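Local coordinates for protein lysyl-trna-dependent l-ysyl-phosphatidylgycerol synthase (Bacillus licheniformis, PDB 4V36) that transfers lysine from lysyl-tRNA to the membrane lipid phosphatidylglycerol, a modification linked to bacterial resistance, at residues 138-143 / 241-246; 149-154 / 198-203; 157-162 / 186-191; 218-223 / 255-260. One frame throughout, in Å; residues are numbered along the deposited sequence.

Interaction 1. Residues 138-143 / 241-246; sequences AIYNRF and FIYLFQ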
loop_
_atom_site.group_PDB
_atom_site.type_symbol
_atom_site.label_atom_id
_atom_site.label_comp_id
_atom_site.label_asym_id
_atom_site.label_seq_id
_atom_site.Cartn_x
_atom_site.Cartn_y
_atom_site.Cartn_z
ATOM N N ALA A 138 -10.773 23.804 10.168
ATOM C CA ALA A 138 -12.205 24.010 9.993
ATOM C C ALA A 138 -12.928 22.675 9.847
ATOM O O ALA A 138 -14.019 22.487 10.386
ATOM C CB ALA A 138 -12.472 24.895 8.786
ATOM N N ILE A 139 -12.311 21.753 9.114
ATOM C CA ILE A 139 -12.880 20.426 8.908
ATOM C C ILE A 139 -12.960 19.658 10.223
ATOM O O ILE A 139 -13.980 19.043 10.533
ATOM C CB ILE A 139 -12.057 19.612 7.891
ATOM C CG1 ILE A 139 -12.015 20.337 6.544
ATOM C CG2 ILE A 139 -12.634 18.213 7.729
ATOM C CD1 ILE A 139 -11.244 19.597 5.475
ATOM N N TYR A 140 -11.880 19.708 10.997
ATOM C CA TYR A 140 -11.824 19.031 12.287
ATOM C C TYR A 140 -12.879 19.572 13.246
ATOM O O TYR A 140 -13.603 18.805 13.882
ATOM C CB TYR A 140 -10.430 19.169 12.903
ATOM C CG TYR A 140 -10.323 18.641 14.317
ATOM C CD1 TYR A 140 -10.266 17.277 14.568
ATOM C CD2 TYR A 140 -10.273 19.510 15.402
ATOM C CE1 TYR A 140 -10.166 16.789 15.860
ATOM C CE2 TYR A 140 -10.173 19.033 16.696
ATOM C CZ TYR A 140 -10.120 17.673 16.920
ATOM O OH TYR A 140 -10.020 17.195 18.207
ATOM N N ASN A 141 -12.964 20.895 13.343
ATOM C CA ASN A 141 -13.912 21.537 14.245
ATOM C C ASN A 141 -15.359 21.214 13.895
ATOM O O ASN A 141 -16.193 21.038 14.782
ATOM C CB ASN A 141 -13.704 23.053 14.244
ATOM C CG ASN A 141 -12.389 23.460 14.878
ATOM O OD1 ASN A 141 -11.892 22.796 15.789
ATOM N ND2 ASN A 141 -11.817 24.559 14.398
ATOM N N ARG A 142 -15.651 21.130 12.602
ATOM C CA ARG A 142 -17.002 20.820 12.146
ATOM C C ARG A 142 -17.399 19.395 12.526
ATOM O O ARG A 142 -18.504 19.160 13.016
ATOM C CB ARG A 142 -17.116 21.022 10.635
ATOM C CG ARG A 142 -18.459 20.611 10.049
ATOM C CD ARG A 142 -18.669 21.220 8.671
ATOM N NE ARG A 142 -17.527 21.003 7.787
ATOM C CZ ARG A 142 -17.403 19.968 6.961
ATOM N NH1 ARG A 142 -18.353 19.045 6.903
ATOM N NH2 ARG A 142 -16.328 19.855 6.194
ATOM N N PHE A 143 -16.490 18.451 12.302
ATOM C CA PHE A 143 -16.720 17.063 12.685
ATOM C C PHE A 143 -16.840 16.930 14.200
ATOM O O PHE A 143 -17.634 16.135 14.702
ATOM C CB PHE A 143 -15.597 16.163 12.159
ATOM C CG PHE A 143 -15.813 15.678 10.752
ATOM C CD1 PHE A 143 -15.531 16.496 9.669
ATOM C CD2 PHE A 143 -16.294 14.400 10.512
ATOM C CE1 PHE A 143 -15.728 16.050 8.374
ATOM C CE2 PHE A 143 -16.493 13.949 9.220
ATOM C CZ PHE A 143 -16.210 14.776 8.150
ATOM N N PHE A 241 -7.764 11.455 8.326
ATOM C CA PHE A 241 -6.314 11.557 8.459
ATOM C C PHE A 241 -5.934 12.412 9.664
ATOM O O PHE A 241 -4.930 12.151 10.324
ATOM C CB PHE A 241 -5.685 12.128 7.187
ATOM C CG PHE A 241 -5.493 11.114 6.097
ATOM C CD1 PHE A 241 -4.658 10.026 6.288
ATOM C CD2 PHE A 241 -6.137 11.252 4.880
ATOM C CE1 PHE A 241 -4.476 9.089 5.289
ATOM C CE2 PHE A 241 -5.959 10.319 3.876
ATOM C CZ PHE A 241 -5.128 9.236 4.080
ATOM N N ILE A 242 -6.741 13.428 9.949
ATOM C CA ILE A 242 -6.520 14.271 11.118
ATOM C C ILE A 242 -6.710 13.460 12.398
ATOM O O ILE A 242 -5.881 13.515 13.308
ATOM C CB ILE A 242 -7.463 15.490 11.129
ATOM C CG1 ILE A 242 -7.114 16.443 9.985
ATOM C CG2 ILE A 242 -7.374 16.226 12.456
ATOM C CD1 ILE A 242 -8.089 17.591 9.831
ATOM N N TYR A 243 -7.800 12.701 12.457
ATOM C CA TYR A 243 -8.056 11.821 13.593
ATOM C C TYR A 243 -6.989 10.737 13.701
ATOM O O TYR A 243 -6.563 10.381 14.800
ATOM C CB TYR A 243 -9.441 11.179 13.485
ATOM C CG TYR A 243 -10.586 12.106 13.825
ATOM C CD1 TYR A 243 -10.703 12.659 15.094
ATOM C CD2 TYR A 243 -11.561 12.413 12.886
ATOM C CE1 TYR A 243 -11.750 13.502 15.414
ATOM C CE2 TYR A 243 -12.614 13.255 13.195
ATOM C CZ TYR A 243 -12.703 13.795 14.461
ATOM O OH TYR A 243 -13.749 14.633 14.772
ATOM N N LEU A 244 -6.560 10.213 12.556
ATOM C CA LEU A 244 -5.519 9.189 12.518
ATOM C C LEU A 244 -4.192 9.718 13.045
ATOM O O LEU A 244 -3.519 9.051 13.831
ATOM C CB LEU A 244 -5.334 8.658 11.097
ATOM C CG LEU A 244 -6.280 7.545 10.644
ATOM C CD1 LEU A 244 -6.040 7.200 9.184
ATOM C CD2 LEU A 244 -6.108 6.318 11.522
ATOM N N PHE A 245 -3.819 10.917 12.606
ATOM C CA PHE A 245 -2.556 11.522 13.022
ATOM C C PHE A 245 -2.574 11.858 14.510
ATOM O O PHE A 245 -1.547 11.779 15.185
ATOM C CB PHE A 245 -2.260 12.780 12.202
ATOM C CG PHE A 245 -2.016 12.514 10.741
ATOM C CD1 PHE A 245 -1.818 11.223 10.276
ATOM C CD2 PHE A 245 -1.983 13.558 9.831
ATOM C CE1 PHE A 245 -1.597 10.980 8.934
ATOM C CE2 PHE A 245 -1.761 13.321 8.488
ATOM C CZ PHE A 245 -1.566 12.031 8.039
ATOM N N GLN A 246 -3.745 12.233 15.016
ATOM C CA GLN A 246 -3.910 12.510 16.438
ATOM C C GLN A 246 -3.720 11.241 17.258
ATOM O O GLN A 246 -3.032 11.244 18.280
ATOM C CB GLN A 246 -5.287 13.112 16.717
ATOM C CG GLN A 246 -5.585 13.307 18.195
ATOM C CD GLN A 246 -6.984 13.832 18.445
ATOM O OE1 GLN A 246 -7.782 13.972 17.519
ATOM N NE2 GLN A 246 -7.290 14.126 19.703
#
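Ile242 opens the contact, its CG2 branch lying 3.7 Å from CD1 of the Tyr140 ring. This methyl stands anti to its own backbone N, while CG1 leads to a CD1 that lies nearest the CB of Tyr140. One residue on, Tyr243 crosses the side chain of Tyr140 at about a right angle. CE1 of Tyr140 meets CE1 of Tyr243 at 3.7 Å, with the ring planes 54° apart, an oblique aromatic pair. Tyr243 then extends past this ring until its OH lies 3.5 Å from CB of Phe143, which approaches near the plane of the tyrosine ring; the hydroxyl itself is hydrogen-bonded to Glu144. Gln246, one helical turn after Ile242, closes the row loosely, with OE1 4.0 Å from Tyr140 OH. The contact is thus a worked example of helix packing by aromatic side chains: the axes stay 10.9 Å apart and cross at -88°, and Tyr140, Tyr243 and the branched Ile242 bridge the separation. Helix 134-145 lies against the flank of helix 236-251, whose Phe241 and Leu244 pack on both strands 220-228 and 255-261 of the central sheet, and whose Phe245 packs on 255-261.

Interaction 2. Residues 149-154 / 198-203; sequences TFHVEQ and VLKSEE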
loop_
_atom_site.group_PDB
_atom_site.type_symbol
_atom_site.label_atom_id
_atom_site.label_comp_id
_atom_site.label_asym_id
_atom_site.label_seq_id
_atom_site.Cartn_x
_atom_site.Cartn_y
_atom_site.Cartn_z
ATOM N N THR A 149 -17.216 10.720 16.481
ATOM C CA THR A 149 -16.203 10.165 17.370
ATOM C C THR A 149 -15.329 9.140 16.656
ATOM O O THR A 149 -15.807 8.372 15.821
ATOM C CB THR A 149 -16.843 9.513 18.610
ATOM O OG1 THR A 149 -17.847 8.578 18.197
ATOM C CG2 THR A 149 -17.482 10.572 19.498
ATOM N N PHE A 150 -14.045 9.138 16.996
ATOM C CA PHE A 150 -13.067 8.268 16.354
ATOM C C PHE A 150 -12.611 7.167 17.308
ATOM O O PHE A 150 -12.190 7.447 18.429
ATOM C CB PHE A 150 -11.874 9.094 15.871
ATOM C CG PHE A 150 -10.826 8.296 15.156
ATOM C CD1 PHE A 150 -11.004 7.917 13.837
ATOM C CD2 PHE A 150 -9.652 7.941 15.798
ATOM C CE1 PHE A 150 -10.036 7.189 13.175
ATOM C CE2 PHE A 150 -8.682 7.213 15.141
ATOM C CZ PHE A 150 -8.874 6.839 13.827
ATOM N N HIS A 151 -12.697 5.917 16.860
ATOM C CA HIS A 151 -12.354 4.778 17.707
ATOM C C HIS A 151 -11.512 3.746 16.965
ATOM O O HIS A 151 -11.735 3.480 15.784
ATOM C CB HIS A 151 -13.622 4.111 18.245
ATOM C CG HIS A 151 -14.534 5.043 18.980
ATOM N ND1 HIS A 151 -14.348 5.375 20.305
ATOM C CD2 HIS A 151 -15.641 5.709 18.577
ATOM C CE1 HIS A 151 -15.299 6.207 20.686
ATOM N NE2 HIS A 151 -16.098 6.426 19.656
ATOM N N VAL A 152 -10.547 3.162 17.667
ATOM C CA VAL A 152 -9.730 2.094 17.103
ATOM C C VAL A 152 -10.053 0.764 17.780
ATOM O O VAL A 152 -9.875 0.612 18.988
ATOM C CB VAL A 152 -8.225 2.391 17.245
ATOM C CG1 VAL A 152 -7.402 1.180 16.826
ATOM C CG2 VAL A 152 -7.846 3.612 16.421
ATOM N N GLU A 153 -10.534 -0.193 16.993
ATOM C CA GLU A 153 -10.938 -1.490 17.527
ATOM C C GLU A 153 -9.863 -2.550 17.308
ATOM O O GLU A 153 -9.121 -2.504 16.328
ATOM C CB GLU A 153 -12.257 -1.939 16.891
ATOM C CG GLU A 153 -13.365 -0.899 16.961
ATOM C CD GLU A 153 -13.812 -0.610 18.381
ATOM O OE1 GLU A 153 -13.688 -1.506 19.243
ATOM O OE2 GLU A 153 -14.288 0.516 18.636
ATOM N N GLN A 154 -9.794 -3.508 18.226
ATOM C CA GLN A 154 -8.802 -4.575 18.156
ATOM C C GLN A 154 -9.454 -5.912 17.819
ATOM O O GLN A 154 -10.548 -6.208 18.298
ATOM C CB GLN A 154 -8.042 -4.689 19.480
ATOM C CG GLN A 154 -7.414 -3.392 19.959
ATOM C CD GLN A 154 -6.222 -2.972 19.124
ATOM O OE1 GLN A 154 -5.568 -3.803 18.493
ATOM N NE2 GLN A 154 -5.932 -1.677 19.118
ATOM N N VAL A 198 -12.546 3.245 13.252
ATOM C CA VAL A 198 -13.857 3.618 12.736
ATOM C C VAL A 198 -14.245 5.040 13.125
ATOM O O VAL A 198 -13.771 5.576 14.127
ATOM C CB VAL A 198 -14.956 2.653 13.230
ATOM C CG1 VAL A 198 -14.705 1.243 12.713
ATOM C CG2 VAL A 198 -15.032 2.666 14.748
ATOM N N LEU A 199 -15.106 5.648 12.316
ATOM C CA LEU A 199 -15.673 6.950 12.633
ATOM C C LEU A 199 -17.181 6.817 12.802
ATOM O O LEU A 199 -17.889 6.447 11.866
ATOM C CB LEU A 199 -15.347 7.972 11.543
ATOM C CG LEU A 199 -15.744 9.414 11.865
ATOM C CD1 LEU A 199 -14.875 9.969 12.983
ATOM C CD2 LEU A 199 -15.667 10.299 10.629
ATOM N N LYS A 200 -17.667 7.111 14.003
ATOM C CA LYS A 200 -19.086 6.977 14.303
ATOM C C LYS A 200 -19.771 8.330 14.430
ATOM O O LYS A 200 -19.154 9.315 14.831
ATOM C CB LYS A 200 -19.289 6.177 15.592
ATOM C CG LYS A 200 -18.851 4.726 15.511
ATOM C CD LYS A 200 -19.144 4.005 16.816
ATOM C CE LYS A 200 -18.757 2.539 16.746
ATOM N NZ LYS A 200 -19.055 1.833 18.023
ATOM N N SER A 201 -21.055 8.369 14.088
ATOM C CA SER A 201 -21.863 9.567 14.271
ATOM C C SER A 201 -22.319 9.665 15.722
ATOM O O SER A 201 -21.913 8.859 16.559
ATOM C CB SER A 201 -23.069 9.553 13.333
ATOM O OG SER A 201 -23.887 8.423 13.582
ATOM N N GLU A 202 -23.161 10.650 16.017
ATOM C CA GLU A 202 -23.706 10.809 17.362
ATOM C C GLU A 202 -24.586 9.626 17.749
ATOM O O GLU A 202 -24.616 9.213 18.909
ATOM C CB GLU A 202 -24.509 12.106 17.471
ATOM C CG GLU A 202 -23.660 13.356 17.560
ATOM C CD GLU A 202 -24.498 14.613 17.669
ATOM O OE1 GLU A 202 -25.688 14.565 17.293
ATOM O OE2 GLU A 202 -23.968 15.645 18.133
ATOM N N GLU A 203 -25.295 9.079 16.766
ATOM C CA GLU A 203 -26.191 7.953 16.996
ATOM C C GLU A 203 -25.418 6.644 17.123
ATOM O O GLU A 203 -26.003 5.586 17.358
ATOM C CB GLU A 203 -27.221 7.845 15.866
ATOM C CG GLU A 203 -28.174 9.033 15.757
ATOM C CD GLU A 203 -27.552 10.233 15.067
ATOM O OE1 GLU A 203 -26.425 10.104 14.542
ATOM O OE2 GLU A 203 -28.189 11.307 15.048
#
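Thr149 and Lys200 exchange backbone hydrogen bonds, N to O and O to N, each 2.9 Å, and His151 and Val198 form the next such pair. There Val198 N reaches His151 O at 2.7 Å with an angle of 168° at the hydrogen. Between them sits the non-hydrogen-bonded pair of Phe150 and Leu199, where the alpha carbons serve as weak donors: Leu199 CA lies 3.5 Å from Thr149 O.

Apolar contacts are lighter. Leu199 CD1 comes near the plane of the Phe150 ring at its edge, and Val198 CG2 meets His151 CB at 4.0 Å on the other face of the sheet. On that face Thr149 OG1 donates to His151 NE2 at 3.1 Å, tilted 20° from the imidazole plane, which steadies the ring beside the aliphatic chain of Lys200.

Chemically, this antiparallel edge, where 149-153 is the outermost strand, is held chiefly by backbone bonds. Because its NE2 accepts from Thr149 OG1, His151 is probably neutral with its proton on ND1, which Lys200 NZ, 5.7 Å from NE2, would favour.

Interaction 3. Residues 157-162 / 186-191; sequences FSREFL and FQEDYL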
loop_
_atom_site.group_PDB
_atom_site.type_symbol
_atom_site.label_atom_id
_atom_site.label_comp_id
_atom_site.label_asym_id
_atom_site.label_seq_id
_atom_site.Cartn_x
_atom_site.Cartn_y
_atom_site.Cartn_z
ATOM N N PHE A 157 -12.858 -9.553 15.521
ATOM C CA PHE A 157 -14.069 -8.794 15.242
ATOM C C PHE A 157 -15.254 -9.725 15.017
ATOM O O PHE A 157 -15.123 -10.770 14.380
ATOM C CB PHE A 157 -13.868 -7.890 14.024
ATOM C CG PHE A 157 -12.654 -7.010 14.116
ATOM C CD1 PHE A 157 -12.629 -5.932 14.983
ATOM C CD2 PHE A 157 -11.540 -7.259 13.332
ATOM C CE1 PHE A 157 -11.515 -5.118 15.070
ATOM C CE2 PHE A 157 -10.422 -6.448 13.413
ATOM C CZ PHE A 157 -10.410 -5.376 14.283
ATOM N N SER A 158 -16.413 -9.339 15.542
ATOM C CA SER A 158 -17.623 -10.141 15.406
ATOM C C SER A 158 -18.248 -9.965 14.028
ATOM O O SER A 158 -17.891 -9.047 13.290
ATOM C CB SER A 158 -18.639 -9.771 16.487
ATOM O OG SER A 158 -19.086 -8.437 16.320
ATOM N N ARG A 159 -19.183 -10.847 13.690
ATOM C CA ARG A 159 -19.880 -10.775 12.413
ATOM C C ARG A 159 -20.723 -9.508 12.329
ATOM O O ARG A 159 -20.826 -8.893 11.268
ATOM C CB ARG A 159 -20.759 -12.013 12.208
ATOM C CG ARG A 159 -21.615 -11.977 10.951
ATOM C CD ARG A 159 -20.773 -11.739 9.709
ATOM N NE ARG A 159 -19.753 -12.768 9.536
ATOM C CZ ARG A 159 -18.822 -12.741 8.590
ATOM N NH1 ARG A 159 -18.777 -11.733 7.731
ATOM N NH2 ARG A 159 -17.931 -13.721 8.506
ATOM N N GLU A 160 -21.320 -9.120 13.452
ATOM C CA GLU A 160 -22.134 -7.911 13.502
ATOM C C GLU A 160 -21.298 -6.683 13.162
ATOM O O GLU A 160 -21.757 -5.780 12.464
ATOM C CB GLU A 160 -22.777 -7.746 14.881
ATOM C CG GLU A 160 -23.620 -6.487 15.023
ATOM C CD GLU A 160 -24.313 -6.392 16.369
ATOM O OE1 GLU A 160 -24.254 -7.373 17.140
ATOM O OE2 GLU A 160 -24.917 -5.336 16.654
ATOM N N PHE A 161 -20.064 -6.663 13.656
ATOM C CA PHE A 161 -19.148 -5.562 13.389
ATOM C C PHE A 161 -18.708 -5.562 11.927
ATOM O O PHE A 161 -18.674 -4.515 11.282
ATOM C CB PHE A 161 -17.929 -5.645 14.310
ATOM C CG PHE A 161 -16.984 -4.488 14.169
ATOM C CD1 PHE A 161 -17.344 -3.227 14.616
ATOM C CD2 PHE A 161 -15.733 -4.661 13.603
ATOM C CE1 PHE A 161 -16.476 -2.158 14.491
ATOM C CE2 PHE A 161 -14.861 -3.596 13.477
ATOM C CZ PHE A 161 -15.232 -2.344 13.921
ATOM N N LEU A 162 -18.378 -6.742 11.412
ATOM C CA LEU A 162 -17.949 -6.881 10.024
ATOM C C LEU A 162 -19.078 -6.546 9.053
ATOM O O LEU A 162 -18.841 -5.960 7.996
ATOM C CB LEU A 162 -17.431 -8.296 9.765
ATOM C CG LEU A 162 -16.166 -8.689 10.531
ATOM C CD1 LEU A 162 -15.763 -10.122 10.215
ATOM C CD2 LEU A 162 -15.029 -7.730 10.216
ATOM N N PHE A 186 -11.780 -6.014 0.728
ATOM C CA PHE A 186 -12.566 -6.454 1.873
ATOM C C PHE A 186 -12.581 -7.976 1.990
ATOM O O PHE A 186 -13.450 -8.640 1.424
ATOM C CB PHE A 186 -13.996 -5.917 1.775
ATOM C CG PHE A 186 -14.735 -5.917 3.084
ATOM C CD1 PHE A 186 -15.329 -7.075 3.562
ATOM C CD2 PHE A 186 -14.838 -4.758 3.835
ATOM C CE1 PHE A 186 -16.008 -7.077 4.767
ATOM C CE2 PHE A 186 -15.518 -4.753 5.040
ATOM C CZ PHE A 186 -16.104 -5.914 5.506
ATOM N N GLN A 187 -11.611 -8.519 2.717
ATOM C CA GLN A 187 -11.606 -9.938 3.052
ATOM C C GLN A 187 -11.576 -10.107 4.565
ATOM O O GLN A 187 -10.755 -9.500 5.251
ATOM C CB GLN A 187 -10.414 -10.658 2.420
ATOM C CG GLN A 187 -10.398 -12.151 2.709
ATOM C CD GLN A 187 -9.046 -12.782 2.465
ATOM O OE1 GLN A 187 -8.191 -12.805 3.351
ATOM N NE2 GLN A 187 -8.843 -13.304 1.261
ATOM N N GLU A 188 -12.475 -10.940 5.075
ATOM C CA GLU A 188 -12.648 -11.117 6.510
ATOM C C GLU A 188 -11.388 -11.641 7.199
ATOM O O GLU A 188 -11.013 -11.145 8.259
ATOM C CB GLU A 188 -13.830 -12.049 6.770
ATOM C CG GLU A 188 -15.132 -11.521 6.186
ATOM C CD GLU A 188 -16.223 -12.567 6.135
ATOM O OE1 GLU A 188 -15.965 -13.722 6.536
ATOM O OE2 GLU A 188 -17.342 -12.233 5.691
ATOM N N ASP A 189 -10.737 -12.634 6.597
ATOM C CA ASP A 189 -9.470 -13.148 7.114
ATOM C C ASP A 189 -8.435 -12.034 7.232
ATOM O O ASP A 189 -7.764 -11.897 8.255
ATOM C CB ASP A 189 -8.927 -14.262 6.215
ATOM C CG ASP A 189 -9.509 -15.620 6.548
ATOM O OD1 ASP A 189 -9.712 -15.903 7.748
ATOM O OD2 ASP A 189 -9.759 -16.407 5.610
ATOM N N TYR A 190 -8.319 -11.246 6.170
ATOM C CA TYR A 190 -7.373 -10.140 6.109
ATOM C C TYR A 190 -7.670 -9.078 7.163
ATOM O O TYR A 190 -6.758 -8.537 7.788
ATOM C CB TYR A 190 -7.394 -9.523 4.708
ATOM C CG TYR A 190 -6.558 -8.274 4.551
ATOM C CD1 TYR A 190 -5.176 -8.317 4.670
ATOM C CD2 TYR A 190 -7.152 -7.053 4.256
ATOM C CE1 TYR A 190 -4.410 -7.178 4.518
ATOM C CE2 TYR A 190 -6.393 -5.908 4.101
ATOM C CZ TYR A 190 -5.023 -5.976 4.233
ATOM O OH TYR A 190 -4.261 -4.840 4.081
ATOM N N LEU A 191 -8.952 -8.794 7.365
ATOM C CA LEU A 191 -9.370 -7.750 8.295
ATOM C C LEU A 191 -9.141 -8.127 9.759
ATOM O O LEU A 191 -9.095 -7.256 10.628
ATOM C CB LEU A 191 -10.844 -7.407 8.072
ATOM C CG LEU A 191 -11.163 -6.697 6.754
ATOM C CD1 LEU A 191 -12.655 -6.421 6.636
ATOM C CD2 LEU A 191 -10.362 -5.410 6.636
#
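Arg159 and Glu188 join the first turns of two helices of the acetyltransferase-clan domain, 159-173 and the short 188-191, in an end-on, two-pronged salt bridge. The side chains cross at about a right angle. NH2 of Arg159 donates to OE1 of Glu188 over 2.8 Å in an almost straight bond (178°), while NH1 meets OE2 at a doubtfully short 2.5 Å. Both oxygens lie in or close to the guanidinium plane, yet the nitrogens approach from above the carboxylate plane, because the two flat groups are turned 59° apart. The arginine chain is bent at chi2 and chi3, whereas Glu188 is extended beyond CG. OE2 also has a weak, long ion pair with Arg166.

Nearby, Leu162 packs between the helices: its CD1 lies over one face of the guanidinium, offset toward the rim, and approaches Glu188 CG, while its CD2 faces Leu191 CD1 at 4.5 Å. That same Leu191 methyl sits 3.6 Å above the centre of the Phe186 ring. Phe186 has CG anti to its backbone N (chi1 -161°), and the edge of its ring, at CZ, meets the carbonyl O of Leu162; this side chain lies about 8 Å from the bound lysine amide.

Each helix starts with a weak side-chain N-cap bond, from Ser158 and Gln187. Before the first, the ring edge of Phe157 comes to the other segment, CE2 lying 3.2 Å from Leu191 O.

Interaction 4. Residues 218-223 / 255-260; sequences EGEISI and AFNMGM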
loop_
_atom_site.group_PDB
_atom_site.type_symbol
_atom_site.label_atom_id
_atom_site.label_comp_id
_atom_site.label_asym_id
_atom_site.label_seq_id
_atom_site.Cartn_x
_atom_site.Cartn_y
_atom_site.Cartn_z
ATOM N N GLU A 218 10.379 1.991 11.933
ATOM C CA GLU A 218 10.655 2.657 13.200
ATOM C C GLU A 218 9.356 2.961 13.933
ATOM O O GLU A 218 8.730 2.069 14.502
ATOM C CB GLU A 218 11.450 3.944 12.973
ATOM N N GLY A 219 8.955 4.227 13.917
ATOM C CA GLY A 219 7.698 4.630 14.516
ATOM C C GLY A 219 6.701 5.019 13.444
ATOM O O GLY A 219 5.998 6.020 13.568
ATOM N N GLU A 220 6.645 4.217 12.386
ATOM C CA GLU A 220 5.794 4.520 11.244
ATOM C C GLU A 220 4.618 3.558 11.130
ATOM O O GLU A 220 4.779 2.343 11.247
ATOM C CB GLU A 220 6.615 4.495 9.950
ATOM C CG GLU A 220 5.785 4.629 8.683
ATOM C CD GLU A 220 6.636 4.687 7.430
ATOM O OE1 GLU A 220 7.756 5.236 7.494
ATOM O OE2 GLU A 220 6.183 4.181 6.381
ATOM N N ILE A 221 3.432 4.115 10.916
ATOM C CA ILE A 221 2.246 3.321 10.626
ATOM C C ILE A 221 1.585 3.810 9.347
ATOM O O ILE A 221 1.999 4.812 8.764
ATOM C CB ILE A 221 1.213 3.377 11.766
ATOM C CG1 ILE A 221 0.934 4.830 12.159
ATOM C CG2 ILE A 221 1.690 2.572 12.957
ATOM C CD1 ILE A 221 -0.195 4.991 13.151
ATOM N N SER A 222 0.552 3.095 8.921
ATOM C CA SER A 222 -0.245 3.509 7.778
ATOM C C SER A 222 -1.553 2.741 7.751
ATOM O O SER A 222 -1.798 1.878 8.593
ATOM C CB SER A 222 0.510 3.288 6.469
ATOM O OG SER A 222 0.107 2.081 5.846
ATOM N N ILE A 223 -2.390 3.063 6.774
ATOM C CA ILE A 223 -3.626 2.335 6.568
ATOM C C ILE A 223 -3.632 1.730 5.173
ATOM O O ILE A 223 -2.791 2.060 4.338
ATOM C CB ILE A 223 -4.855 3.237 6.745
ATOM C CG1 ILE A 223 -4.808 4.388 5.743
ATOM C CG2 ILE A 223 -4.921 3.771 8.165
ATOM C CD1 ILE A 223 -5.992 5.316 5.834
ATOM N N ALA A 255 5.936 8.625 12.462
ATOM C CA ALA A 255 5.581 8.950 11.085
ATOM C C ALA A 255 4.344 8.193 10.607
ATOM O O ALA A 255 3.969 7.168 11.175
ATOM C CB ALA A 255 6.756 8.667 10.160
ATOM N N PHE A 256 3.718 8.712 9.556
ATOM C CA PHE A 256 2.572 8.053 8.941
ATOM C C PHE A 256 2.738 7.997 7.426
ATOM O O PHE A 256 3.081 8.994 6.791
ATOM C CB PHE A 256 1.270 8.772 9.300
ATOM C CG PHE A 256 0.031 7.987 8.965
ATOM C CD1 PHE A 256 -0.504 8.017 7.686
ATOM C CD2 PHE A 256 -0.600 7.222 9.930
ATOM C CE1 PHE A 256 -1.642 7.294 7.377
ATOM C CE2 PHE A 256 -1.739 6.497 9.628
ATOM C CZ PHE A 256 -2.260 6.533 8.350
ATOM N N ASN A 257 2.492 6.824 6.853
ATOM C CA ASN A 257 2.568 6.648 5.409
ATOM C C ASN A 257 1.190 6.825 4.781
ATOM O O ASN A 257 0.303 5.996 4.973
ATOM C CB ASN A 257 3.141 5.269 5.070
ATOM C CG ASN A 257 3.573 5.149 3.618
ATOM O OD1 ASN A 257 3.071 5.852 2.742
ATOM N ND2 ASN A 257 4.511 4.245 3.357
ATOM N N MET A 258 1.011 7.909 4.034
ATOM C CA MET A 258 -0.275 8.195 3.408
ATOM C C MET A 258 -0.438 7.477 2.072
ATOM O O MET A 258 -1.409 7.701 1.352
ATOM C CB MET A 258 -0.451 9.700 3.206
ATOM C CG MET A 258 -0.524 10.498 4.492
ATOM S SD MET A 258 -1.023 12.203 4.193
ATOM C CE MET A 258 -2.652 11.958 3.493
ATOM N N GLY A 259 0.517 6.614 1.742
ATOM C CA GLY A 259 0.468 5.883 0.491
ATOM C C GLY A 259 1.150 6.633 -0.635
ATOM O O GLY A 259 1.590 7.770 -0.461
ATOM N N MET A 260 1.230 5.997 -1.798
ATOM C CA MET A 260 1.943 6.577 -2.930
ATOM C C MET A 260 1.123 7.656 -3.630
ATOM O O MET A 260 -0.103 7.575 -3.712
ATOM C CB MET A 260 2.333 5.483 -3.929
ATOM C CG MET A 260 3.398 5.912 -4.928
ATOM S SD MET A 260 4.011 4.549 -5.937
ATOM C CE MET A 260 2.549 4.153 -6.887
#
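A beta-alpha-beta unit, strand 220-228, helix 236-251 and strand 255-261, brings its two strands together here as parallel neighbours. Ala255 N donates to Gly219 O at 2.8 Å, and Ala255 O accepts from Ile221 N. Ile221 O then receives Asn257 N at 2.8 Å, so the bonds pass alternately between the strands.

On the face turned to the helix, the Phe256 ring carries the packing. Its CG stands anti to the backbone N (chi1 -167°), and the ring lies with one face against Ile221 O and Ser222 CA. Ser222 CA sits 4.0 Å from the centroid, as a CH-pi contact; Ile221 CG1 touches CD2 of Phe256 at 3.6 Å and Ile223 CG2 touches its CZ. Leu244 of the helix covers this layer.

The opposite face carries Glu220, Ser222 and Asn257 beside Ala255. Glu220 OE2 takes a weak bond from Asn257 ND2 (3.5 Å); its stronger partner is Arg307, in a salt bridge, and Asn257 ND2 also bonds to Glu118. Asn257 OD1 takes Gly259 N at 2.8 Å, forming an Asx turn. This is a beta-alpha-beta crossover, and a parallel pair within a largely antiparallel sheet is consistent with the GNAT fold of the acetyltransferase clan.

Helix 236-251 ties three of the contacts together. From interaction 1, Phe245 CE1 reaches Phe256 CD1 of interaction 4 at 3.4 Å, while Tyr243 CB meets Phe150 CG of interaction 2 at 3.6 Å, so one helix packs beneath two separate strand pairs of a single sheet. Interaction 3 joins from the other face of that sheet, Phe161 CZ touching Val198 CG1 of interaction 2 at 3.8 Å, but it has no touch with interactions 1 or 4. Around the bound lysine amide, the side chains of Phe186 in interaction 3 and Ile223 in interaction 4 each lie about 8 Å away, and Val198 about 14 Å; Tyr190 also bonds Asp224 of the ligand pocket.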